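Local coordinates for Hut operon positive regulatory protein (Bacillus subtilis, PDB 4H4L) that binds regulatory sequences on the mRNA when histidine is present, suppressing transcription termination and so activating the hut operon for histidine utilization, at residues A[12-17]-A[139-144]; A[80-85]-A[121-126]; A[106-111]-A[117-122]; A[126-131]-A[135-140]. The protein carries 1 engineered substitution. All coordinates share one frame; numbering follows the deposited sequence.

Contact 1: residues A[12-17]-A[139-144]; sequences LSVLLL and ETFGVG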
loop_
_atom_site.group_PDB
_atom_site.type_symbol
_atom_site.label_atom_id
_atom_site.label_comp_id
_atom_site.label_asym_id
_atom_site.label_seq_id
_atom_site.Cartn_x
_atom_site.Cartn_y
_atom_site.Cartn_z
ATOM N N LEU A 12 2.073 -25.470 -12.583
ATOM C CA LEU A 12 3.183 -26.059 -13.315
ATOM C C LEU A 12 4.520 -25.456 -12.936
ATOM O O LEU A 12 5.398 -26.168 -12.434
ATOM C CB LEU A 12 2.961 -25.915 -14.819
ATOM C CG LEU A 12 2.142 -27.053 -15.409
ATOM C CD1 LEU A 12 1.813 -26.782 -16.868
ATOM C CD2 LEU A 12 2.945 -28.332 -15.249
ATOM N N SER A 13 4.654 -24.145 -13.192
ATOM C CA SER A 13 5.815 -23.347 -12.793
ATOM C C SER A 13 6.149 -23.538 -11.317
ATOM O O SER A 13 7.325 -23.607 -10.931
ATOM C CB SER A 13 5.533 -21.876 -13.052
ATOM O OG SER A 13 4.450 -21.446 -12.255
ATOM N N VAL A 14 5.108 -23.619 -10.492
ATOM C CA VAL A 14 5.273 -23.802 -9.051
ATOM C C VAL A 14 5.757 -25.209 -8.660
ATOM O O VAL A 14 6.756 -25.341 -7.935
ATOM C CB VAL A 14 3.986 -23.427 -8.307
ATOM C CG1 VAL A 14 4.103 -23.784 -6.844
ATOM C CG2 VAL A 14 3.727 -21.938 -8.453
ATOM N N LEU A 15 5.057 -26.246 -9.138
ATOM C CA LEU A 15 5.535 -27.622 -8.995
ATOM C C LEU A 15 6.956 -27.705 -9.545
ATOM O O LEU A 15 7.826 -28.383 -8.990
ATOM C CB LEU A 15 4.622 -28.607 -9.735
ATOM C CG LEU A 15 3.269 -28.993 -9.106
ATOM C CD1 LEU A 15 2.170 -28.969 -10.157
ATOM C CD2 LEU A 15 3.285 -30.339 -8.370
ATOM N N LEU A 16 7.189 -26.984 -10.629
ATOM C CA LEU A 16 8.485 -26.998 -11.275
ATOM C C LEU A 16 9.544 -26.434 -10.341
ATOM O O LEU A 16 10.590 -27.046 -10.125
ATOM C CB LEU A 16 8.434 -26.210 -12.585
ATOM C CG LEU A 16 9.756 -25.790 -13.216
ATOM C CD1 LEU A 16 10.582 -27.013 -13.632
ATOM C CD2 LEU A 16 9.465 -24.853 -14.389
ATOM N N LEU A 17 9.221 -25.289 -9.761
ATOM C CA LEU A 17 10.111 -24.544 -8.894
ATOM C C LEU A 17 10.362 -25.257 -7.569
ATOM O O LEU A 17 11.487 -25.275 -7.067
ATOM C CB LEU A 17 9.495 -23.177 -8.634
ATOM C CG LEU A 17 10.352 -21.931 -8.644
ATOM C CD1 LEU A 17 9.411 -20.773 -8.414
ATOM C CD2 LEU A 17 11.373 -21.974 -7.531
ATOM N N GLU A 139 10.262 -18.751 5.141
ATOM C CA GLU A 139 10.139 -18.979 3.715
ATOM C C GLU A 139 9.411 -17.851 3.053
ATOM O O GLU A 139 8.872 -16.970 3.748
ATOM C CB GLU A 139 9.430 -20.293 3.437
ATOM C CG GLU A 139 10.356 -21.488 3.490
ATOM C CD GLU A 139 9.610 -22.745 3.882
ATOM O OE1 GLU A 139 9.347 -23.599 3.006
ATOM O OE2 GLU A 139 9.250 -22.842 5.070
ATOM N N THR A 140 9.395 -17.889 1.710
ATOM C CA THR A 140 8.630 -16.911 0.929
ATOM C C THR A 140 8.228 -17.321 -0.473
ATOM O O THR A 140 8.834 -18.193 -1.132
ATOM C CB THR A 140 9.311 -15.561 0.877
ATOM O OG1 THR A 140 8.341 -14.597 0.514
ATOM C CG2 THR A 140 10.414 -15.569 -0.129
ATOM N N PHE A 141 7.170 -16.677 -0.937
ATOM C CA PHE A 141 6.514 -17.173 -2.097
ATOM C C PHE A 141 5.683 -16.109 -2.772
ATOM O O PHE A 141 5.015 -15.335 -2.104
ATOM C CB PHE A 141 5.623 -18.319 -1.650
ATOM C CG PHE A 141 5.352 -19.298 -2.718
ATOM C CD1 PHE A 141 6.093 -20.465 -2.787
ATOM C CD2 PHE A 141 4.371 -19.046 -3.675
ATOM C CE1 PHE A 141 5.858 -21.374 -3.797
ATOM C CE2 PHE A 141 4.126 -19.946 -4.689
ATOM C CZ PHE A 141 4.873 -21.111 -4.749
ATOM N N GLY A 142 5.706 -16.095 -4.099
ATOM C CA GLY A 142 4.943 -15.131 -4.878
ATOM C C GLY A 142 4.720 -15.590 -6.306
ATOM O O GLY A 142 5.632 -16.155 -6.933
ATOM N N VAL A 143 3.518 -15.348 -6.822
ATOM C CA VAL A 143 3.183 -15.722 -8.198
ATOM C C VAL A 143 2.508 -14.620 -9.002
ATOM O O VAL A 143 1.416 -14.191 -8.677
ATOM C CB VAL A 143 2.309 -16.994 -8.248
ATOM C CG1 VAL A 143 2.063 -17.407 -9.677
ATOM C CG2 VAL A 143 3.017 -18.120 -7.523
ATOM N N GLY A 144 3.151 -14.184 -10.073
ATOM C CA GLY A 144 2.600 -13.109 -10.894
ATOM C C GLY A 144 2.172 -13.681 -12.213
ATOM O O GLY A 144 2.934 -14.416 -12.844
#
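The F141 ring receives V14 at its outer edge: CG1 of V14 lies close to the ring plane, 3.5 Å from CZ of F141, so the methyl meets the end of the ring and not a face. A second flat group completes the setting, for the F141 ring also meets F141 of a neighbouring subunit, the two planes inclined at about 25°. The phenylalanine reaches the helix because CG is turned anti to the backbone N (chi1 -154°), which carries CZ out from a strand whose own backbone stays well away. Of the two methyls of V14, CG1 makes the closer approach to the ring. CG2, anti to the carbonyl carbon, lies between CZ of F141 and CG2 of V143, 4.0 Å from each, and the two valine side chains cross at about a right angle.

Here helix 9-17 rests on strand 137-147, which is outermost in the chain's own antiparallel sheet, and even the nearest CA atoms, those of V14 and V143, stay 8.4 Å apart. A beta-branched valine suits the helix position because its two-pronged end lets CG1 meet the ring edge while CG2 fits between ring and valine, and the long flat phenylalanine suits the strand because it spans the gap. Alongside, S13 OG turns back to hydrogen-bond the helix backbone at I9 and G10 and also pairs with OG of S124 on the next strand. V14 packs on L18 of the same neighbouring subunit. Since the three touching side chains are buried and purely hydrocarbon, cohesion here probably comes from hydrophobic burial and dispersion, in a small core continuous with the subunit interface.

Contact 2: residues A[80-85]-A[121-126]; sequences MEALHG and IAVSLY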
loop_
_atom_site.group_PDB
_atom_site.type_symbol
_atom_site.label_atom_id
_atom_site.label_comp_id
_atom_site.label_asym_id
_atom_site.label_seq_id
_atom_site.Cartn_x
_atom_site.Cartn_y
_atom_site.Cartn_z
ATOM N N MET A 80 6.393 -7.780 -10.697
ATOM C CA MET A 80 5.878 -6.919 -9.599
ATOM C C MET A 80 4.878 -7.729 -8.842
ATOM O O MET A 80 4.932 -7.830 -7.612
ATOM C CB MET A 80 5.095 -5.694 -10.071
ATOM C CG MET A 80 5.891 -4.591 -10.710
ATOM S SD MET A 80 6.422 -3.443 -9.456
ATOM C CE MET A 80 8.035 -4.178 -9.149
ATOM N N GLU A 81 3.963 -8.318 -9.598
ATOM C CA GLU A 81 2.922 -9.089 -8.998
ATOM C C GLU A 81 3.452 -10.244 -8.162
ATOM O O GLU A 81 2.987 -10.444 -7.048
ATOM C CB GLU A 81 1.887 -9.510 -10.036
ATOM C CG GLU A 81 0.737 -8.543 -10.022
ATOM C CD GLU A 81 -0.189 -8.704 -11.190
ATOM O OE1 GLU A 81 -0.328 -7.727 -11.984
ATOM O OE2 GLU A 81 -0.797 -9.794 -11.278
ATOM N N ALA A 82 4.454 -10.950 -8.646
ATOM C CA ALA A 82 5.050 -12.031 -7.849
ATOM C C ALA A 82 5.754 -11.530 -6.608
ATOM O O ALA A 82 5.717 -12.172 -5.581
ATOM C CB ALA A 82 5.993 -12.904 -8.695
ATOM N N LEU A 83 6.424 -10.390 -6.706
ATOM C CA LEU A 83 7.105 -9.800 -5.529
ATOM C C LEU A 83 6.098 -9.339 -4.443
ATOM O O LEU A 83 6.475 -9.205 -3.261
ATOM C CB LEU A 83 7.986 -8.624 -5.960
ATOM C CG LEU A 83 9.311 -8.763 -6.697
ATOM C CD1 LEU A 83 9.687 -7.444 -7.364
ATOM C CD2 LEU A 83 10.376 -9.149 -5.691
ATOM N N HIS A 84 4.833 -9.091 -4.827
ATOM C CA HIS A 84 3.827 -8.770 -3.807
ATOM C C HIS A 84 3.663 -9.917 -2.846
ATOM O O HIS A 84 3.494 -9.694 -1.660
ATOM C CB HIS A 84 2.483 -8.366 -4.380
ATOM C CG HIS A 84 2.322 -6.882 -4.574
ATOM N ND1 HIS A 84 2.437 -6.289 -5.797
ATOM C CD2 HIS A 84 2.041 -5.854 -3.658
ATOM C CE1 HIS A 84 2.238 -4.943 -5.674
ATOM N NE2 HIS A 84 1.985 -4.677 -4.365
ATOM N N GLY A 85 3.741 -11.148 -3.357
ATOM C CA GLY A 85 3.693 -12.341 -2.540
ATOM C C GLY A 85 4.879 -12.420 -1.629
ATOM O O GLY A 85 4.748 -12.674 -0.439
ATOM N N ILE A 121 2.051 -15.195 -19.240
ATOM C CA ILE A 121 3.333 -15.477 -18.570
ATOM C C ILE A 121 3.160 -15.633 -17.055
ATOM O O ILE A 121 2.206 -15.130 -16.477
ATOM C CB ILE A 121 4.423 -14.450 -18.973
ATOM C CG1 ILE A 121 5.812 -14.904 -18.531
ATOM C CG2 ILE A 121 4.102 -13.063 -18.458
ATOM C CD1 ILE A 121 6.913 -14.072 -19.147
ATOM N N ALA A 122 4.054 -16.366 -16.415
ATOM C CA ALA A 122 3.907 -16.591 -14.997
ATOM C C ALA A 122 5.272 -16.527 -14.418
ATOM O O ALA A 122 6.151 -17.218 -14.894
ATOM C CB ALA A 122 3.291 -17.944 -14.710
ATOM N N VAL A 123 5.448 -15.663 -13.419
ATOM C CA VAL A 123 6.711 -15.510 -12.744
ATOM C C VAL A 123 6.493 -16.034 -11.327
ATOM O O VAL A 123 5.660 -15.509 -10.602
ATOM C CB VAL A 123 7.136 -14.044 -12.775
ATOM C CG1 VAL A 123 8.505 -13.876 -12.173
ATOM C CG2 VAL A 123 7.142 -13.525 -14.210
ATOM N N SER A 124 7.168 -17.116 -10.957
ATOM C CA SER A 124 6.892 -17.747 -9.675
ATOM C C SER A 124 8.144 -17.668 -8.844
ATOM O O SER A 124 9.215 -18.012 -9.328
ATOM C CB SER A 124 6.478 -19.222 -9.844
ATOM O OG SER A 124 5.301 -19.364 -10.640
ATOM N N LEU A 125 8.018 -17.207 -7.602
ATOM C CA LEU A 125 9.186 -16.984 -6.769
ATOM C C LEU A 125 9.150 -17.915 -5.570
ATOM O O LEU A 125 8.090 -18.066 -4.980
ATOM C CB LEU A 125 9.159 -15.546 -6.284
ATOM C CG LEU A 125 9.294 -14.468 -7.347
ATOM C CD1 LEU A 125 9.004 -13.110 -6.733
ATOM C CD2 LEU A 125 10.708 -14.497 -7.897
ATOM N N TYR A 126 10.277 -18.540 -5.217
ATOM C CA TYR A 126 10.370 -19.281 -3.943
ATOM C C TYR A 126 11.722 -19.188 -3.255
ATOM O O TYR A 126 12.750 -19.186 -3.890
ATOM C CB TYR A 126 9.930 -20.756 -4.069
ATOM C CG TYR A 126 10.144 -21.552 -2.797
ATOM C CD1 TYR A 126 11.235 -22.428 -2.665
ATOM C CD2 TYR A 126 9.290 -21.395 -1.702
ATOM C CE1 TYR A 126 11.457 -23.135 -1.489
ATOM C CE2 TYR A 126 9.505 -22.091 -0.524
ATOM C CZ TYR A 126 10.581 -22.955 -0.423
ATOM O OH TYR A 126 10.775 -23.639 0.751
#
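A82 and V123 mark the nearest approach of the two backbones, their CA atoms 6.2 Å apart where helix 70-87 passes over strand 120-130. The two short segments run in broadly the same direction, with axes 7.9 Å apart at their closest and a crossing angle of -28°. Such a close fit calls for a small residue, and alanine provides it: CB of A82 lies 3.2 Å from the carbonyl O of V123, almost on the strand backbone. The same CB of A82 is 4.4 Å from CB of V123.

L125, two residues along the same face of the strand, supplies the bulk. Its CG is anti to the carbonyl carbon (chi1 -65°), and this sends CD1 against the helix, 3.6 Å from CB of A82 and equally far from the carbonyl O of A82. The same methyl also reaches L83, whose CD2 is 4.3 Å from CD1 of L125, although the CB of L83 points away from the strand. Leucine suits this place because it is long enough for CD1 alone to touch two successive residues of the helix.

Strand alternation sets the surroundings. I121, V123 and L125 face helix 70-87, meeting A78, L75 and V86 further along it, and L125 and L83 also pack on helix 47-60 through I54 and V50. A122, S124 and Y126 face the other way, toward helix 9-17, so strand 120-130 lies between two helical layers.

Contact 3: residues A[106-111]-A[117-122]; sequences VLRGNP and EGDWIA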
loop_
_atom_site.group_PDB
_atom_site.type_symbol
_atom_site.label_atom_id
_atom_site.label_comp_id
_atom_site.label_asym_id
_atom_site.label_seq_id
_atom_site.Cartn_x
_atom_site.Cartn_y
_atom_site.Cartn_z
ATOM N N VAL A 106 10.003 -19.235 -14.716
ATOM C CA VAL A 106 9.200 -18.417 -15.650
ATOM C C VAL A 106 8.569 -19.252 -16.765
ATOM O O VAL A 106 9.266 -19.816 -17.605
ATOM C CB VAL A 106 10.013 -17.312 -16.357
ATOM C CG1 VAL A 106 9.092 -16.440 -17.195
ATOM C CG2 VAL A 106 10.800 -16.481 -15.363
ATOM N N LEU A 107 7.243 -19.300 -16.786
ATOM C CA LEU A 107 6.508 -20.036 -17.806
ATOM C C LEU A 107 5.794 -19.132 -18.796
ATOM O O LEU A 107 5.227 -18.113 -18.403
ATOM C CB LEU A 107 5.491 -20.979 -17.172
ATOM C CG LEU A 107 5.819 -22.463 -17.075
ATOM C CD1 LEU A 107 4.533 -23.229 -16.838
ATOM C CD2 LEU A 107 6.464 -22.972 -18.350
ATOM N N ARG A 108 5.826 -19.520 -20.075
ATOM C CA ARG A 108 5.068 -18.843 -21.131
ATOM C C ARG A 108 4.361 -19.799 -22.117
ATOM O O ARG A 108 4.947 -20.761 -22.630
ATOM C CB ARG A 108 5.936 -17.848 -21.904
ATOM C CG ARG A 108 5.247 -17.343 -23.162
ATOM C CD ARG A 108 6.228 -16.641 -24.071
ATOM N NE ARG A 108 5.556 -15.804 -25.061
ATOM C CZ ARG A 108 6.102 -14.721 -25.611
ATOM N NH1 ARG A 108 7.342 -14.354 -25.264
ATOM N NH2 ARG A 108 5.414 -14.004 -26.506
ATOM N N GLY A 109 3.101 -19.490 -22.394
ATOM C CA GLY A 109 2.271 -20.312 -23.248
ATOM C C GLY A 109 0.819 -20.019 -22.954
ATOM O O GLY A 109 0.503 -19.244 -22.052
ATOM N N ASN A 110 -0.070 -20.637 -23.721
ATOM C CA ASN A 110 -1.494 -20.434 -23.532
ATOM C C ASN A 110 -2.139 -21.560 -22.724
ATOM O O ASN A 110 -2.098 -22.710 -23.147
ATOM C CB ASN A 110 -2.180 -20.279 -24.881
ATOM C CG ASN A 110 -3.603 -19.822 -24.742
ATOM O OD1 ASN A 110 -4.220 -20.019 -23.700
ATOM N ND2 ASN A 110 -4.133 -19.200 -25.787
ATOM N N PRO A 111 -2.725 -21.234 -21.550
ATOM C CA PRO A 111 -3.423 -22.219 -20.706
ATOM C C PRO A 111 -4.971 -22.161 -20.711
ATOM O O PRO A 111 -5.604 -22.830 -19.872
ATOM C CB PRO A 111 -2.893 -21.896 -19.303
ATOM C CG PRO A 111 -2.529 -20.438 -19.358
ATOM C CD PRO A 111 -2.485 -19.985 -20.802
ATOM N N GLU A 117 -6.661 -16.665 -27.208
ATOM C CA GLU A 117 -6.197 -16.089 -25.945
ATOM C C GLU A 117 -4.708 -15.733 -25.949
ATOM O O GLU A 117 -4.258 -14.938 -25.137
ATOM C CB GLU A 117 -6.498 -17.049 -24.789
ATOM C CG GLU A 117 -7.006 -16.355 -23.533
ATOM C CD GLU A 117 -8.437 -15.871 -23.671
ATOM O OE1 GLU A 117 -9.340 -16.544 -23.120
ATOM O OE2 GLU A 117 -8.657 -14.831 -24.341
ATOM N N GLY A 118 -3.950 -16.337 -26.856
ATOM C CA GLY A 118 -2.519 -16.106 -26.943
ATOM C C GLY A 118 -1.672 -16.593 -25.769
ATOM O O GLY A 118 -2.124 -17.376 -24.900
ATOM N N ASP A 119 -0.429 -16.119 -25.768
ATOM C CA ASP A 119 0.524 -16.405 -24.711
ATOM C C ASP A 119 0.208 -15.586 -23.437
ATOM O O ASP A 119 -0.217 -14.421 -23.514
ATOM C CB ASP A 119 1.948 -16.072 -25.200
ATOM C CG ASP A 119 2.606 -17.195 -26.008
ATOM O OD1 ASP A 119 3.646 -16.912 -26.642
ATOM O OD2 ASP A 119 2.125 -18.348 -26.002
ATOM N N TRP A 120 0.426 -16.218 -22.284
ATOM C CA TRP A 120 0.381 -15.591 -20.958
ATOM C C TRP A 120 1.672 -15.933 -20.284
ATOM O O TRP A 120 2.356 -16.866 -20.714
ATOM C CB TRP A 120 -0.813 -16.109 -20.147
ATOM C CG TRP A 120 -2.113 -15.518 -20.635
ATOM C CD1 TRP A 120 -2.676 -15.649 -21.896
ATOM C CD2 TRP A 120 -3.039 -14.634 -19.904
ATOM N NE1 TRP A 120 -3.841 -14.934 -21.997
ATOM C CE2 TRP A 120 -4.119 -14.305 -20.845
ATOM C CE3 TRP A 120 -3.079 -14.100 -18.621
ATOM C CZ2 TRP A 120 -5.181 -13.488 -20.491
ATOM C CZ3 TRP A 120 -4.154 -13.280 -18.279
ATOM C CH2 TRP A 120 -5.180 -12.980 -19.192
ATOM N N ILE A 121 2.051 -15.195 -19.240
ATOM C CA ILE A 121 3.333 -15.477 -18.570
ATOM C C ILE A 121 3.160 -15.633 -17.055
ATOM O O ILE A 121 2.206 -15.130 -16.477
ATOM C CB ILE A 121 4.423 -14.450 -18.973
ATOM C CG1 ILE A 121 5.812 -14.904 -18.531
ATOM C CG2 ILE A 121 4.102 -13.063 -18.458
ATOM C CD1 ILE A 121 6.913 -14.072 -19.147
ATOM N N ALA A 122 4.054 -16.366 -16.415
ATOM C CA ALA A 122 3.907 -16.591 -14.997
ATOM C C ALA A 122 5.272 -16.527 -14.418
ATOM O O ALA A 122 6.151 -17.218 -14.894
ATOM C CB ALA A 122 3.291 -17.944 -14.710
#
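L107 and A122 form the regular, buried end, an antiparallel hydrogen-bonded pair with L107 N to A122 O at 3.0 Å and A122 N to L107 O at 2.9 Å. R108 and I121 follow as a non-hydrogen-bonded pair. CD1 of I121 then reaches CG1 of V106 at 3.8 Å, beta-branched residues suited to a strand. G109 and W120 close the regular part with two more backbone bonds; glycine, at an extended phi of 159°, brings its bare CA within 3.4 Å of D119 OD2.

This is the beta hairpin of strands 99-109 and 120-130, in the middle of the four-stranded antiparallel sheet. Toward its turn, strand pairing gives way to partly exposed polar groups. Extended from CG to NE, R108 bridges to D119: NE meets OD1 at 2.7 Å from above the carboxylate plane, the two planes 76° apart. Its NH2 makes a salt bridge to E71, and NH1 binds V63 O. A leucine in its place would probably leave D119 and E71 without their shared positive partner. Beyond, N110 OD1 holds Y112 N.

W120, in contrast, is buried: its indole meets the rings of H73 and Y69 of a neighbouring subunit, and NE1 turns back to E117 O at 3.2 Å.

Contact 4: residues A[126-131]-A[135-140]; sequences YGTIGA and GLEHET. With ZN (zinc ion), chain R; HIS (histidine), chain Q.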
loop_
_atom_site.group_PDB
_atom_site.type_symbol
_atom_site.label_atom_id
_atom_site.label_comp_id
_atom_site.label_asym_id
_atom_site.label_seq_id
_atom_site.Cartn_x
_atom_site.Cartn_y
_atom_site.Cartn_z
ATOM N N TYR A 126 10.277 -18.540 -5.217
ATOM C CA TYR A 126 10.370 -19.281 -3.943
ATOM C C TYR A 126 11.722 -19.188 -3.255
ATOM O O TYR A 126 12.750 -19.186 -3.890
ATOM C CB TYR A 126 9.930 -20.756 -4.069
ATOM C CG TYR A 126 10.144 -21.552 -2.797
ATOM C CD1 TYR A 126 11.235 -22.428 -2.665
ATOM C CD2 TYR A 126 9.290 -21.395 -1.702
ATOM C CE1 TYR A 126 11.457 -23.135 -1.489
ATOM C CE2 TYR A 126 9.505 -22.091 -0.524
ATOM C CZ TYR A 126 10.581 -22.955 -0.423
ATOM O OH TYR A 126 10.775 -23.639 0.751
ATOM N N GLY A 127 11.714 -19.135 -1.931
ATOM C CA GLY A 127 12.953 -19.066 -1.183
ATOM C C GLY A 127 12.735 -18.507 0.199
ATOM O O GLY A 127 11.673 -18.616 0.770
ATOM N N THR A 128 13.757 -17.915 0.764
ATOM C CA THR A 128 13.572 -17.318 2.060
ATOM C C THR A 128 13.686 -15.794 2.053
ATOM O O THR A 128 14.143 -15.184 1.075
ATOM C CB THR A 128 14.596 -17.827 3.053
ATOM O OG1 THR A 128 15.832 -17.182 2.761
ATOM C CG2 THR A 128 14.719 -19.340 2.964
ATOM N N ILE A 129 13.238 -15.231 3.174
ATOM C CA ILE A 129 13.289 -13.839 3.499
ATOM C C ILE A 129 13.649 -13.824 4.983
ATOM O O ILE A 129 13.219 -14.708 5.743
ATOM C CB ILE A 129 11.926 -13.167 3.231
ATOM C CG1 ILE A 129 12.058 -11.635 3.302
ATOM C CG2 ILE A 129 10.831 -13.746 4.137
ATOM C CD1 ILE A 129 11.001 -10.907 2.509
ATOM N N GLY A 130 14.465 -12.851 5.392
ATOM C CA GLY A 130 14.968 -12.817 6.765
ATOM C C GLY A 130 15.947 -11.677 6.941
ATOM O O GLY A 130 16.156 -10.876 6.013
ATOM N N ALA A 131 16.540 -11.615 8.131
ATOM C CA ALA A 131 17.399 -10.514 8.524
ATOM C C ALA A 131 18.697 -10.581 7.761
ATOM O O ALA A 131 19.079 -11.675 7.323
ATOM C CB ALA A 131 17.667 -10.564 10.015
ATOM N N GLY A 135 20.204 -17.029 7.827
ATOM C CA GLY A 135 20.016 -18.083 8.836
ATOM C C GLY A 135 18.792 -17.824 9.701
ATOM O O GLY A 135 17.997 -18.740 9.962
ATOM N N LEU A 136 18.670 -16.575 10.166
ATOM C CA LEU A 136 17.451 -16.063 10.819
ATOM C C LEU A 136 16.410 -15.683 9.773
ATOM O O LEU A 136 16.308 -14.515 9.369
ATOM C CB LEU A 136 17.760 -14.845 11.697
ATOM C CG LEU A 136 18.697 -14.978 12.899
ATOM C CD1 LEU A 136 18.642 -16.374 13.523
ATOM C CD2 LEU A 136 20.120 -14.633 12.487
ATOM N N GLU A 137 15.635 -16.684 9.345
ATOM C CA GLU A 137 14.787 -16.552 8.169
ATOM C C GLU A 137 13.532 -17.403 8.247
ATOM O O GLU A 137 13.372 -18.233 9.131
ATOM C CB GLU A 137 15.577 -16.911 6.903
ATOM C CG GLU A 137 15.795 -18.406 6.713
ATOM C CD GLU A 137 17.016 -18.745 5.872
ATOM O OE1 GLU A 137 17.156 -19.929 5.469
ATOM O OE2 GLU A 137 17.849 -17.841 5.632
ATOM N N HIS A 138 12.635 -17.147 7.312
ATOM C CA HIS A 138 11.501 -17.999 7.062
ATOM C C HIS A 138 11.230 -17.974 5.593
ATOM O O HIS A 138 11.909 -17.282 4.847
ATOM C CB HIS A 138 10.271 -17.666 7.942
ATOM C CG HIS A 138 9.584 -16.332 7.649
ATOM N ND1 HIS A 138 8.991 -16.047 6.467
ATOM C CD2 HIS A 138 9.351 -15.234 8.478
ATOM C CE1 HIS A 138 8.438 -14.821 6.537
ATOM N NE2 HIS A 138 8.655 -14.332 7.772
ATOM N N GLU A 139 10.262 -18.751 5.141
ATOM C CA GLU A 139 10.139 -18.979 3.715
ATOM C C GLU A 139 9.411 -17.851 3.053
ATOM O O GLU A 139 8.872 -16.970 3.748
ATOM C CB GLU A 139 9.430 -20.293 3.437
ATOM C CG GLU A 139 10.356 -21.488 3.490
ATOM C CD GLU A 139 9.610 -22.745 3.882
ATOM O OE1 GLU A 139 9.347 -23.599 3.006
ATOM O OE2 GLU A 139 9.250 -22.842 5.070
ATOM N N THR A 140 9.395 -17.889 1.710
ATOM C CA THR A 140 8.630 -16.911 0.929
ATOM C C THR A 140 8.228 -17.321 -0.473
ATOM O O THR A 140 8.834 -18.193 -1.132
ATOM C CB THR A 140 9.311 -15.561 0.877
ATOM O OG1 THR A 140 8.341 -14.597 0.514
ATOM C CG2 THR A 140 10.414 -15.569 -0.129
HETATM ZN ZN ZN R . 7.849 -12.733 8.968
HETATM N N HIS Q . 14.137 -8.628 8.613
HETATM C CA HIS Q . 13.038 -9.606 8.817
HETATM C C HIS Q . 13.589 -10.663 9.662
HETATM O O HIS Q . 14.335 -10.302 10.555
HETATM C CB HIS Q . 12.569 -10.205 7.499
HETATM C CG HIS Q . 11.135 -10.724 7.505
HETATM N ND1 HIS Q . 10.202 -10.330 6.586
HETATM C CD2 HIS Q . 10.500 -11.618 8.325
HETATM C CE1 HIS Q . 9.054 -10.948 6.824
HETATM N NE2 HIS Q . 9.242 -11.743 7.862
HETATM O OXT HIS Q . 13.309 -11.850 9.465
#
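L136, in the turn of the beta hairpin formed by strands 120-130 and 137-147, offers its carbonyl O to A131 N at 3.2 Å. As the centre of an inverse gamma turn, it bends the chain just ahead of the strand. E137 follows opposite G130, their CA atoms only 4.0 Å apart, where a CB on G130 would collide with the partner backbone; the E137 carboxylate lies against T128, with OE1 3.5 Å from CG2.

H138 and I129 exchange two nearly straight backbone bonds of 3.0 Å, N of each to O of the other. The imidazole ND1 donates in the ring plane to E139 O, which helps fix the ring's rotation, with NE2 on the zinc. E139 sends OE1 to the hydroxyl of Y126 at 2.7 Å, and its carboxylate also takes G10 N and R11 N of a neighbouring subunit. With a phenylalanine in place of Y126, the carboxylate would probably lose a donor that steadies it for that interface. T140 packs CB on I129 CG2.

I129, G130, A131 and H138 line the pocket of the bound histidine, whose O lies 3.4 Å from CB of A131. H73 and H77 of another subunit complete the zinc site, in which H138 NE2 lies 2.2 Å and the ligand's NE2 2.0 Å from the metal.

Overall arrangement
All four contacts draw on the antiparallel sheet 36-44, 99-109, 120-130, 137-147. Contact 1 joins the first helix to the last strand and so spans the chain from end to end. Between these, contact 2 opens on helix 70-87, contact 3 then pairs 99-109 with 120-130, and contact 4 comes last; contacts 2, 3 and 4 all use strand 120-130. Contacts 1 and 2 lie on opposite faces of the sheet, under helices 9-17 and 70-87, with centres 8 Å apart. Contacts 3 and 4 are successive hairpins, centres 29 Å apart on opposite sides of the chain's centre. One strand thus links the compact core to the histidine and zinc site of contact 4, where subunits of the hexamer meet.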